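Local coordinates for oxalate biosynthetic component 1 (Burkholderia thailandensis, PDB 5IKY), which probably makes oxalate as a bifunctional enzyme, joining a serine hydrolase of the alpha/beta-hydrolase fold to an additional lyase activity in quorum sensing-dependent oxalogenesis, at residues E33-D38 against A238-N243; N50-V55 against T244-G249; G92-G97 against H101-S106; P107-P112 against D154-Y159. All coordinates share one frame; numbering follows the deposited sequence.

Contact 1 (E33-D38 against A238-N243); sequences ELLPAD and AIPGLN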
loop_
_atom_site.group_PDB
_atom_site.type_symbol
_atom_site.label_atom_id
_atom_site.label_comp_id
_atom_site.label_asym_id
_atom_site.label_seq_id
_atom_site.Cartn_x
_atom_site.Cartn_y
_atom_site.Cartn_z
ATOM N N GLU A 33 20.999 34.240 32.573
ATOM C CA GLU A 33 21.391 35.362 33.427
ATOM C C GLU A 33 22.533 36.162 32.805
ATOM O O GLU A 33 22.783 37.309 33.173
ATOM C CB GLU A 33 21.799 34.850 34.810
ATOM C CG GLU A 33 21.629 35.857 35.934
ATOM C CD GLU A 33 21.824 35.229 37.301
ATOM O OE1 GLU A 33 22.219 34.045 37.360
ATOM O OE2 GLU A 33 21.582 35.916 38.316
ATOM N N LEU A 34 23.215 35.532 31.856
ATOM C CA LEU A 34 24.338 36.124 31.146
ATOM C C LEU A 34 23.880 37.167 30.121
ATOM O O LEU A 34 24.660 38.016 29.689
ATOM C CB LEU A 34 25.140 35.007 30.471
ATOM C CG LEU A 34 26.363 35.290 29.607
ATOM C CD1 LEU A 34 27.380 34.187 29.818
ATOM C CD2 LEU A 34 25.957 35.365 28.145
ATOM N N LEU A 35 22.609 37.099 29.739
ATOM C CA LEU A 35 22.031 38.047 28.789
ATOM C C LEU A 35 21.768 39.407 29.431
ATOM O O LEU A 35 21.688 39.513 30.654
ATOM C CB LEU A 35 20.726 37.489 28.211
ATOM C CG LEU A 35 20.839 36.416 27.129
ATOM C CD1 LEU A 35 19.462 35.864 26.776
ATOM C CD2 LEU A 35 21.520 36.992 25.902
ATOM N N PRO A 36 21.647 40.461 28.605
ATOM C CA PRO A 36 21.162 41.742 29.126
ATOM C C PRO A 36 19.721 41.617 29.617
ATOM O O PRO A 36 18.984 40.765 29.117
ATOM C CB PRO A 36 21.259 42.676 27.914
ATOM C CG PRO A 36 22.301 42.058 27.046
ATOM C CD PRO A 36 22.122 40.576 27.216
ATOM N N ALA A 37 19.335 42.456 30.574
ATOM C CA ALA A 37 18.037 42.351 31.241
ATOM C C ALA A 37 16.856 42.335 30.273
ATOM O O ALA A 37 15.901 41.581 30.463
ATOM C CB ALA A 37 17.872 43.485 32.238
ATOM N N ASP A 38 16.920 43.172 29.243
ATOM C CA ASP A 38 15.849 43.243 28.255
ATOM C C ASP A 38 15.729 41.932 27.484
ATOM O O ASP A 38 14.664 41.317 27.450
ATOM C CB ASP A 38 16.083 44.407 27.290
ATOM N N ALA A 238 18.087 31.978 20.029
ATOM C CA ALA A 238 19.507 31.702 20.203
ATOM C C ALA A 238 19.880 31.818 21.675
ATOM O O ALA A 238 19.734 32.881 22.277
ATOM C CB ALA A 238 20.351 32.647 19.362
ATOM N N ILE A 239 20.356 30.719 22.250
ATOM C CA ILE A 239 20.753 30.692 23.655
ATOM C C ILE A 239 22.279 30.684 23.783
ATOM O O ILE A 239 22.957 29.902 23.114
ATOM C CB ILE A 239 20.165 29.459 24.377
ATOM C CG1 ILE A 239 18.665 29.340 24.099
ATOM C CG2 ILE A 239 20.425 29.532 25.872
ATOM C CD1 ILE A 239 17.843 30.472 24.670
ATOM N N PRO A 240 22.827 31.568 24.633
ATOM C CA PRO A 240 24.277 31.616 24.858
ATOM C C PRO A 240 24.843 30.271 25.311
ATOM O O PRO A 240 24.304 29.659 26.235
ATOM C CB PRO A 240 24.427 32.668 25.962
ATOM C CG PRO A 240 23.236 33.546 25.803
ATOM C CD PRO A 240 22.119 32.640 25.355
ATOM N N GLY A 241 25.905 29.814 24.653
ATOM C CA GLY A 241 26.552 28.569 25.025
ATOM C C GLY A 241 25.954 27.323 24.397
ATOM O O GLY A 241 26.445 26.217 24.620
ATOM N N LEU A 242 24.893 27.497 23.614
ATOM C CA LEU A 242 24.252 26.374 22.937
ATOM C C LEU A 242 24.349 26.511 21.420
ATOM O O LEU A 242 24.000 27.550 20.862
ATOM C CB LEU A 242 22.788 26.259 23.365
ATOM C CG LEU A 242 22.558 25.840 24.819
ATOM C CD1 LEU A 242 21.077 25.867 25.159
ATOM C CD2 LEU A 242 23.145 24.459 25.076
ATOM N N ASN A 243 24.826 25.463 20.754
ATOM C CA ASN A 243 25.028 25.520 19.309
ATOM C C ASN A 243 23.775 25.157 18.518
ATOM O O ASN A 243 23.809 25.081 17.291
ATOM C CB ASN A 243 26.191 24.612 18.890
ATOM C CG ASN A 243 25.967 23.149 19.241
ATOM O OD1 ASN A 243 24.833 22.678 19.353
ATOM N ND2 ASN A 243 27.062 22.415 19.403
#
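Pro240 meets two consecutive leucines, Leu34 and Leu35, through its ring carbons CB and CG, and the contact is apolar throughout. The methyl CD2 of Leu34 lies 3.8 Å from CB of Pro240, the two side chains sliding past each other in opposite directions. Leu35 meets the next ring atom at about a right angle: its CD2 is 3.9 Å from Pro240 CG, and its branching carbon CG is almost as near. On the proline, CB is nearest to Leu34, while CG lies close to both leucines. Different torsions bring the neighbours together on it. Leu34 extends with CG anti to the backbone N (chi1 178°), whereas in Leu35 CG stands anti to the carbonyl carbon (chi1 -77°), and the branch swings in from the flank. Tyr75 touches all three residues and Leu72 adds to the cover of Leu34, while Leu35 also reaches Arg40 and Thr43 of helix 37-49.

Backbone bonding shapes the second segment internally. Leu242 N donates to Ile239 O at 3.1 Å, closing a type II beta turn with Pro240 and Gly241 at its corner; the positive phi of Gly241 (86°) suits its place there. On the other side, Pro36 occupies the N-cap position of helix 37-49. The contact is therefore one in which a proline-glycine type II turn, in the loop between antiparallel strands 235-237 and 246-248, packs its proline against the apolar lead-in to a helix.

Contact 2 (N50-V55 against T244-G249); sequences NGWEAV and TPIGIG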
loop_
_atom_site.group_PDB
_atom_site.type_symbol
_atom_site.label_atom_id
_atom_site.label_comp_id
_atom_site.label_asym_id
_atom_site.label_seq_id
_atom_site.Cartn_x
_atom_site.Cartn_y
_atom_site.Cartn_z
ATOM N N ASN A 50 6.305 28.572 25.435
ATOM C CA ASN A 50 6.442 27.376 24.611
ATOM C C ASN A 50 6.701 26.118 25.439
ATOM O O ASN A 50 7.346 25.179 24.971
ATOM C CB ASN A 50 7.559 27.568 23.584
ATOM C CG ASN A 50 7.173 28.535 22.474
ATOM O OD1 ASN A 50 6.732 28.122 21.398
ATOM N ND2 ASN A 50 7.338 29.828 22.729
ATOM N N GLY A 51 6.199 26.108 26.670
ATOM C CA GLY A 51 6.230 24.913 27.496
ATOM C C GLY A 51 7.370 24.817 28.494
ATOM O O GLY A 51 7.342 23.968 29.385
ATOM N N TRP A 52 8.377 25.674 28.351
ATOM C CA TRP A 52 9.523 25.640 29.253
ATOM C C TRP A 52 9.129 26.040 30.670
ATOM O O TRP A 52 8.434 27.034 30.875
ATOM C CB TRP A 52 10.645 26.545 28.742
ATOM C CG TRP A 52 11.310 26.015 27.512
ATOM C CD1 TRP A 52 10.841 26.085 26.233
ATOM C CD2 TRP A 52 12.564 25.326 27.443
ATOM N NE1 TRP A 52 11.725 25.483 25.370
ATOM C CE2 TRP A 52 12.792 25.010 26.088
ATOM C CE3 TRP A 52 13.518 24.948 28.393
ATOM C CZ2 TRP A 52 13.935 24.334 25.658
ATOM C CZ3 TRP A 52 14.651 24.276 27.966
ATOM C CH2 TRP A 52 14.849 23.976 26.611
ATOM N N GLU A 53 9.576 25.249 31.641
ATOM C CA GLU A 53 9.259 25.496 33.042
ATOM C C GLU A 53 10.516 25.739 33.863
ATOM O O GLU A 53 11.472 24.965 33.792
ATOM C CB GLU A 53 8.477 24.320 33.632
ATOM C CG GLU A 53 7.126 24.074 32.982
ATOM C CD GLU A 53 6.411 22.867 33.565
ATOM O OE1 GLU A 53 7.003 22.184 34.430
ATOM O OE2 GLU A 53 5.260 22.601 33.158
ATOM N N ALA A 54 10.514 26.818 34.638
ATOM C CA ALA A 54 11.610 27.089 35.560
ATOM C C ALA A 54 11.684 25.967 36.588
ATOM O O ALA A 54 10.658 25.458 37.039
ATOM C CB ALA A 54 11.425 28.435 36.239
ATOM N N VAL A 55 12.899 25.577 36.948
ATOM C CA VAL A 55 13.089 24.405 37.786
ATOM C C VAL A 55 14.327 24.582 38.671
ATOM O O VAL A 55 15.352 25.097 38.219
ATOM C CB VAL A 55 13.195 23.122 36.909
ATOM C CG1 VAL A 55 14.479 23.115 36.080
ATOM C CG2 VAL A 55 13.078 21.869 37.749
ATOM N N THR A 244 22.676 24.923 19.227
ATOM C CA THR A 244 21.400 24.649 18.582
ATOM C C THR A 244 20.310 25.542 19.161
ATOM O O THR A 244 20.073 25.535 20.369
ATOM C CB THR A 244 20.987 23.173 18.736
ATOM O OG1 THR A 244 21.977 22.334 18.133
ATOM C CG2 THR A 244 19.649 22.922 18.063
ATOM N N PRO A 245 19.645 26.321 18.296
ATOM C CA PRO A 245 18.605 27.249 18.747
ATOM C C PRO A 245 17.324 26.536 19.160
ATOM O O PRO A 245 17.092 25.401 18.744
ATOM C CB PRO A 245 18.366 28.126 17.517
ATOM C CG PRO A 245 18.692 27.236 16.366
ATOM C CD PRO A 245 19.834 26.372 16.835
ATOM N N ILE A 246 16.504 27.197 19.972
ATOM C CA ILE A 246 15.226 26.632 20.393
ATOM C C ILE A 246 14.098 27.070 19.464
ATOM O O ILE A 246 13.873 28.263 19.267
ATOM C CB ILE A 246 14.866 27.044 21.829
ATOM C CG1 ILE A 246 16.042 26.785 22.771
ATOM C CG2 ILE A 246 13.618 26.305 22.296
ATOM C CD1 ILE A 246 16.378 25.324 22.933
ATOM N N GLY A 247 13.391 26.101 18.894
ATOM C CA GLY A 247 12.278 26.398 18.014
ATOM C C GLY A 247 11.048 26.823 18.790
ATOM O O GLY A 247 10.597 26.113 19.691
ATOM N N ILE A 248 10.510 27.989 18.448
ATOM C CA ILE A 248 9.296 28.491 19.083
ATOM C C ILE A 248 8.228 28.810 18.039
ATOM O O ILE A 248 8.531 29.030 16.867
ATOM C CB ILE A 248 9.573 29.752 19.932
ATOM C CG1 ILE A 248 10.124 30.882 19.061
ATOM C CG2 ILE A 248 10.534 29.438 21.068
ATOM C CD1 ILE A 248 10.326 32.176 19.814
ATOM N N GLY A 249 6.975 28.833 18.478
ATOM C CA GLY A 249 5.856 29.064 17.584
ATOM C C GLY A 249 4.616 28.375 18.108
ATOM O O GLY A 249 4.706 27.426 18.886
#
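The backbones approach most closely where the CA atoms of Asn50 and Ile248 stand 6.3 Å apart, just before strand 53-55 and at the end of strand 246-248, and no strand pairing joins them. Asn50 bridges the gap with its amide. Its OD1 accepts the backbone N-H of Gly249 at 3.0 Å in a nearly straight bond (169°), the donor lying tilted 25° from the carbonyl plane. The other end of the amide, ND2, donates to Ala46 O in helix 37-49 and also packs 3.6 Å from both CB and CG2 of Ile248, whose side chain crosses that of Asn50 at about a right angle.

Trp52 and Ile246 come from opposite directions to form the apolar half. With CG1 of Ile246 anti to the carbonyl carbon (chi1 -50°), its methyl CG2 stands anti to the backbone N and approaches the indole obliquely, 3.7 Å from Trp52 NE1, while its CD1 lies 3.8 Å from Trp52 CZ2. Leu47 of the helix touches both.

Chemically, the asparagine works as a two-ended clamp: with one bond at OD1 and another at ND2, the rotation of its amide is fixed, and the end of the helix is tied to the strand's end beside a hydrophobic patch.

Contact 3 (G92-G97 against H101-S106); sequences GWTPSG and HRTQTS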
loop_
_atom_site.group_PDB
_atom_site.type_symbol
_atom_site.label_atom_id
_atom_site.label_comp_id
_atom_site.label_asym_id
_atom_site.label_seq_id
_atom_site.Cartn_x
_atom_site.Cartn_y
_atom_site.Cartn_z
ATOM N N GLY A 92 31.353 24.089 34.425
ATOM C CA GLY A 92 32.415 23.608 33.560
ATOM C C GLY A 92 32.888 24.527 32.448
ATOM O O GLY A 92 33.408 24.059 31.435
ATOM N N TRP A 93 32.726 25.832 32.633
ATOM C CA TRP A 93 33.209 26.795 31.648
ATOM C C TRP A 93 34.467 27.507 32.140
ATOM O O TRP A 93 34.552 27.900 33.303
ATOM C CB TRP A 93 32.123 27.822 31.321
ATOM C CG TRP A 93 30.909 27.238 30.666
ATOM C CD1 TRP A 93 29.925 26.509 31.268
ATOM C CD2 TRP A 93 30.539 27.348 29.287
ATOM N NE1 TRP A 93 28.970 26.152 30.347
ATOM C CE2 TRP A 93 29.323 26.656 29.124
ATOM C CE3 TRP A 93 31.119 27.962 28.172
ATOM C CZ2 TRP A 93 28.679 26.557 27.893
ATOM C CZ3 TRP A 93 30.478 27.865 26.952
ATOM C CH2 TRP A 93 29.272 27.167 26.822
ATOM N N THR A 94 35.444 27.668 31.254
ATOM C CA THR A 94 36.643 28.432 31.581
ATOM C C THR A 94 36.724 29.687 30.727
ATOM O O THR A 94 36.458 29.644 29.525
ATOM C CB THR A 94 37.928 27.607 31.386
ATOM O OG1 THR A 94 38.012 27.164 30.026
ATOM C CG2 THR A 94 37.938 26.406 32.315
ATOM N N PRO A 95 37.089 30.817 31.350
ATOM C CA PRO A 95 37.183 32.096 30.645
ATOM C C PRO A 95 38.512 32.269 29.922
ATOM O O PRO A 95 39.502 31.619 30.254
ATOM C CB PRO A 95 37.043 33.116 31.771
ATOM C CG PRO A 95 37.659 32.437 32.941
ATOM C CD PRO A 95 37.360 30.964 32.791
ATOM N N SER A 96 38.519 33.150 28.932
ATOM C CA SER A 96 39.728 33.485 28.199
ATOM C C SER A 96 39.553 34.889 27.638
ATOM O O SER A 96 39.377 35.081 26.433
ATOM C CB SER A 96 39.997 32.469 27.088
ATOM O OG SER A 96 41.149 32.813 26.340
ATOM N N GLY A 97 39.592 35.870 28.536
ATOM C CA GLY A 97 39.266 37.237 28.188
ATOM C C GLY A 97 37.762 37.424 28.194
ATOM O O GLY A 97 37.103 37.224 29.215
ATOM N N HIS A 101 34.373 29.178 27.079
ATOM C CA HIS A 101 34.174 27.930 26.348
ATOM C C HIS A 101 34.250 26.740 27.296
ATOM O O HIS A 101 34.898 26.810 28.340
ATOM C CB HIS A 101 35.203 27.789 25.222
ATOM C CG HIS A 101 36.621 27.771 25.695
ATOM N ND1 HIS A 101 37.315 26.602 25.916
ATOM C CD2 HIS A 101 37.478 28.779 25.985
ATOM C CE1 HIS A 101 38.539 26.889 26.326
ATOM N NE2 HIS A 101 38.662 28.203 26.376
ATOM N N ARG A 102 33.578 25.650 26.937
ATOM C CA ARG A 102 33.532 24.477 27.801
ATOM C C ARG A 102 34.743 23.573 27.630
ATOM O O ARG A 102 35.008 23.063 26.542
ATOM C CB ARG A 102 32.259 23.670 27.551
ATOM C CG ARG A 102 31.216 23.845 28.637
ATOM C CD ARG A 102 30.304 22.642 28.725
ATOM N NE ARG A 102 29.273 22.815 29.742
ATOM C CZ ARG A 102 28.332 21.916 30.009
ATOM N NH1 ARG A 102 28.291 20.779 29.327
ATOM N NH2 ARG A 102 27.430 22.153 30.951
ATOM N N THR A 103 35.469 23.380 28.724
ATOM C CA THR A 103 36.623 22.492 28.744
ATOM C C THR A 103 36.242 21.171 29.401
ATOM O O THR A 103 36.846 20.131 29.134
ATOM C CB THR A 103 37.799 23.128 29.487
ATOM O OG1 THR A 103 37.341 23.637 30.746
ATOM C CG2 THR A 103 38.376 24.271 28.671
ATOM N N GLN A 104 35.239 21.229 30.271
ATOM C CA GLN A 104 34.608 20.032 30.808
ATOM C C GLN A 104 33.816 19.349 29.702
ATOM O O GLN A 104 33.101 20.011 28.952
ATOM C CB GLN A 104 33.690 20.384 31.979
ATOM C CG GLN A 104 32.661 19.315 32.314
ATOM C CD GLN A 104 31.311 19.904 32.672
ATOM O OE1 GLN A 104 31.042 21.073 32.404
ATOM N NE2 GLN A 104 30.454 19.095 33.281
ATOM N N THR A 105 33.942 18.031 29.588
ATOM C CA THR A 105 33.222 17.306 28.549
ATOM C C THR A 105 32.753 15.938 29.043
ATOM O O THR A 105 33.468 15.248 29.771
ATOM C CB THR A 105 34.089 17.135 27.281
ATOM O OG1 THR A 105 34.513 18.423 26.817
ATOM C CG2 THR A 105 33.302 16.451 26.171
ATOM N N SER A 106 31.542 15.566 28.637
ATOM C CA SER A 106 30.916 14.308 29.029
ATOM C C SER A 106 31.401 13.153 28.147
ATOM O O SER A 106 32.103 13.386 27.162
ATOM C CB SER A 106 29.391 14.446 28.948
ATOM O OG SER A 106 28.928 15.503 29.770
#
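A beta hairpin of strands 93-96 and 99-102 brings these segments together, just after helix 82-90 closes in a Schellman motif with Gly92 as its C-prime residue. Thr94 and His101 form an antiparallel hydrogen-bonded pair: Thr94 N donates to His101 O at 3.1 Å, and His101 N returns a bond of 3.2 Å to Thr94 O. Next to it comes the non-hydrogen-bonded pair of Trp93 and Arg102, beyond which a weak bond from Thr103 N to Gly92 O continues the ladder.

On the Trp93 side of the sheet, Arg102 sets its CG over the face of the indole, 3.5 Å from the centroid of the five-membered ring and only 15° off the ring normal, a CH-pi contact. The chain runs extended from CG to NE, which carries the guanidinium past the indole with the two planes 58° apart. Indole NE1 falls near the guanidinium plane, at its edge beside Arg102 NE; both are N-H donors, making this packing and not a hydrogen bond. The charged end makes a salt bridge through NH1 to Glu63.

Strand 99-102 is the middle strand of a three-stranded antiparallel sheet, with 70-71 on its other side. On the opposite face from Trp93, OG1 of Thr94 lies 3.7 Å above the imidazole plane of His101, offset toward the rim. Thr94 and Thr103 meet tip to tip, with Thr94 OG1 at 3.2 Å from Thr103 CG2 and Thr94 CG2 equally close to Thr103 OG1.

Contact 4 (P107-P112 against D154-Y159); sequences PSLAQP and DRIHTY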
loop_
_atom_site.group_PDB
_atom_site.type_symbol
_atom_site.label_atom_id
_atom_site.label_comp_id
_atom_site.label_asym_id
_atom_site.label_seq_id
_atom_site.Cartn_x
_atom_site.Cartn_y
_atom_site.Cartn_z
ATOM N N PRO A 107 31.048 11.905 28.508
ATOM C CA PRO A 107 31.339 10.784 27.605
ATOM C C PRO A 107 30.705 10.964 26.230
ATOM O O PRO A 107 29.578 11.449 26.129
ATOM C CB PRO A 107 30.723 9.585 28.328
ATOM C CG PRO A 107 30.793 9.948 29.760
ATOM C CD PRO A 107 30.569 11.434 29.820
ATOM N N SER A 108 31.432 10.579 25.187
ATOM C CA SER A 108 30.933 10.682 23.824
ATOM C C SER A 108 29.841 9.654 23.569
ATOM O O SER A 108 29.534 8.833 24.431
ATOM C CB SER A 108 32.067 10.493 22.818
ATOM O OG SER A 108 32.411 9.124 22.701
ATOM N N LEU A 109 29.263 9.701 22.375
ATOM C CA LEU A 109 28.235 8.745 21.989
ATOM C C LEU A 109 28.777 7.687 21.041
ATOM O O LEU A 109 28.090 7.277 20.103
ATOM C CB LEU A 109 27.056 9.472 21.342
ATOM C CG LEU A 109 26.385 10.513 22.240
ATOM C CD1 LEU A 109 25.287 11.223 21.494
ATOM C CD2 LEU A 109 25.840 9.850 23.491
ATOM N N ALA A 110 30.010 7.254 21.287
ATOM C CA ALA A 110 30.645 6.215 20.480
ATOM C C ALA A 110 29.845 4.941 20.555
ATOM O O ALA A 110 29.808 4.147 19.628
ATOM C CB ALA A 110 32.061 5.961 20.957
ATOM N N GLN A 111 29.191 4.781 21.694
ATOM C CA GLN A 111 28.433 3.588 21.996
ATOM C C GLN A 111 27.101 4.088 22.579
ATOM O O GLN A 111 27.097 4.884 23.525
ATOM C CB GLN A 111 29.334 2.702 22.872
ATOM C CG GLN A 111 29.556 1.180 22.525
ATOM C CD GLN A 111 29.629 0.770 20.984
ATOM O OE1 GLN A 111 29.786 -0.433 20.650
ATOM N NE2 GLN A 111 29.244 1.697 20.110
ATOM N N PRO A 112 25.975 3.723 21.907
ATOM C CA PRO A 112 24.664 4.316 22.225
ATOM C C PRO A 112 24.296 4.213 23.695
ATOM O O PRO A 112 24.474 3.143 24.262
ATOM C CB PRO A 112 23.688 3.500 21.379
ATOM C CG PRO A 112 24.476 3.015 20.242
ATOM C CD PRO A 112 25.890 2.796 20.755
ATOM N N ASP A 154 23.880 11.199 17.182
ATOM C CA ASP A 154 25.276 11.504 17.507
ATOM C C ASP A 154 25.402 12.702 18.445
ATOM O O ASP A 154 26.503 13.077 18.845
ATOM C CB ASP A 154 26.093 11.749 16.233
ATOM C CG ASP A 154 25.461 12.776 15.310
ATOM O OD1 ASP A 154 24.494 13.451 15.721
ATOM O OD2 ASP A 154 25.952 12.920 14.171
ATOM N N ARG A 155 24.266 13.305 18.770
ATOM C CA ARG A 155 24.190 14.321 19.811
ATOM C C ARG A 155 23.199 13.843 20.858
ATOM O O ARG A 155 22.375 12.972 20.580
ATOM C CB ARG A 155 23.739 15.670 19.250
ATOM C CG ARG A 155 24.713 16.355 18.311
ATOM C CD ARG A 155 24.067 17.609 17.737
ATOM N NE ARG A 155 24.975 18.375 16.890
ATOM C CZ ARG A 155 25.110 19.695 16.950
ATOM N NH1 ARG A 155 25.957 20.317 16.139
ATOM N NH2 ARG A 155 24.397 20.395 17.822
ATOM N N ILE A 156 23.272 14.406 22.056
ATOM C CA ILE A 156 22.272 14.114 23.070
ATOM C C ILE A 156 22.154 15.272 24.053
ATOM O O ILE A 156 23.124 15.972 24.332
ATOM C CB ILE A 156 22.584 12.797 23.826
ATOM C CG1 ILE A 156 21.349 12.321 24.602
ATOM C CG2 ILE A 156 23.794 12.956 24.736
ATOM C CD1 ILE A 156 21.470 10.923 25.155
ATOM N N HIS A 157 20.940 15.479 24.547
ATOM C CA HIS A 157 20.659 16.524 25.516
ATOM C C HIS A 157 19.384 16.168 26.268
ATOM O O HIS A 157 18.338 16.781 26.068
ATOM C CB HIS A 157 20.530 17.883 24.829
ATOM C CG HIS A 157 20.857 19.041 25.719
ATOM N ND1 HIS A 157 19.978 19.527 26.662
ATOM C CD2 HIS A 157 21.974 19.798 25.818
ATOM C CE1 HIS A 157 20.536 20.543 27.296
ATOM N NE2 HIS A 157 21.747 20.728 26.804
ATOM N N THR A 158 19.484 15.158 27.126
ATOM C CA THR A 158 18.331 14.647 27.857
ATOM C C THR A 158 18.402 15.027 29.331
ATOM O O THR A 158 19.403 14.777 30.001
ATOM C CB THR A 158 18.223 13.117 27.725
ATOM O OG1 THR A 158 17.883 12.781 26.374
ATOM C CG2 THR A 158 17.157 12.578 28.653
ATOM N N TYR A 159 17.326 15.629 29.828
ATOM C CA TYR A 159 17.282 16.121 31.199
ATOM C C TYR A 159 16.103 15.532 31.966
ATOM O O TYR A 159 15.046 15.269 31.396
ATOM C CB TYR A 159 17.211 17.651 31.201
ATOM C CG TYR A 159 16.941 18.276 32.554
ATOM C CD1 TYR A 159 15.645 18.559 32.963
ATOM C CD2 TYR A 159 17.982 18.595 33.414
ATOM C CE1 TYR A 159 15.389 19.131 34.190
ATOM C CE2 TYR A 159 17.737 19.169 34.647
ATOM C CZ TYR A 159 16.438 19.433 35.028
ATOM O OH TYR A 159 16.185 20.005 36.251
#
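Leu109 drives one methyl, CD1, against the chain that leads into strand 156-160, and in doing so carries nearly the whole contact. That CD1 lies 3.4 Å from the carbonyl carbon of Asp154 and at the same distance from the carbonyl carbon of Arg155, so a single methyl rests across two successive peptide groups. With CG anti to the carbonyl carbon (chi1 -59°) and the outer part of the chain extended (chi2 177°), Leu109 can project this methyl away from its own loop and onto the neighbouring backbone.

Ile156 provides the side-chain half of the packing and crosses Leu109 at about a right angle. Its CB is 3.9 Å from Leu109 CD1, while its branch methyl CG2 stands 3.9 Å from the second leucine methyl, CD2. Both leucine methyls thus lie against the same side of the isoleucine, with CG2 close to each. Behind this pair, Trp141 and Trp151 pack on Ile156, and Arg62 of strand 60-64 touches both the leucine and the isoleucine.

Strand 156-160 is an outer strand of a three-stranded antiparallel sheet whose middle strand is 60-64, and Ile156 is joined to Tyr64 by backbone hydrogen bonding. The loop between strands 99-102 and 114-115 thus brings Leu109 to the start of that outer strand.

Asp154 contributes mainly its backbone, for its CB points away from the leucine. The side chain of Arg155 likewise departs from the loop: its NH2 bonds to Asn243 OD1, and the guanidinium makes a cation-pi contact with Tyr66. Arg62 also anchors the loop, its NH2 donating to the carbonyl O of Pro107.

The four contacts lie on the same side of the chain's centre. Contacts 1 and 2 interleave along the sequence, their later segments continuous at 238-249, and their centres are about 13 Å apart; Ile239 and Ile246 pack together between them. Both join the N-terminal region to the part of the chain related to beta-keto acid cleavage enzymes. Contacts 3 and 4 follow in series inside the loop thus closed, about 19 Å apart between centres, and belong wholly to the N-terminal region. Gly241 touches Trp93 of contact 3, and contacts 1 and 4 meet at Asn243 and Arg155. The 238-249 segment thus packs against several parts of the N-terminal region, through contacts 1 and 2 and through its touches on contacts 3 and 4.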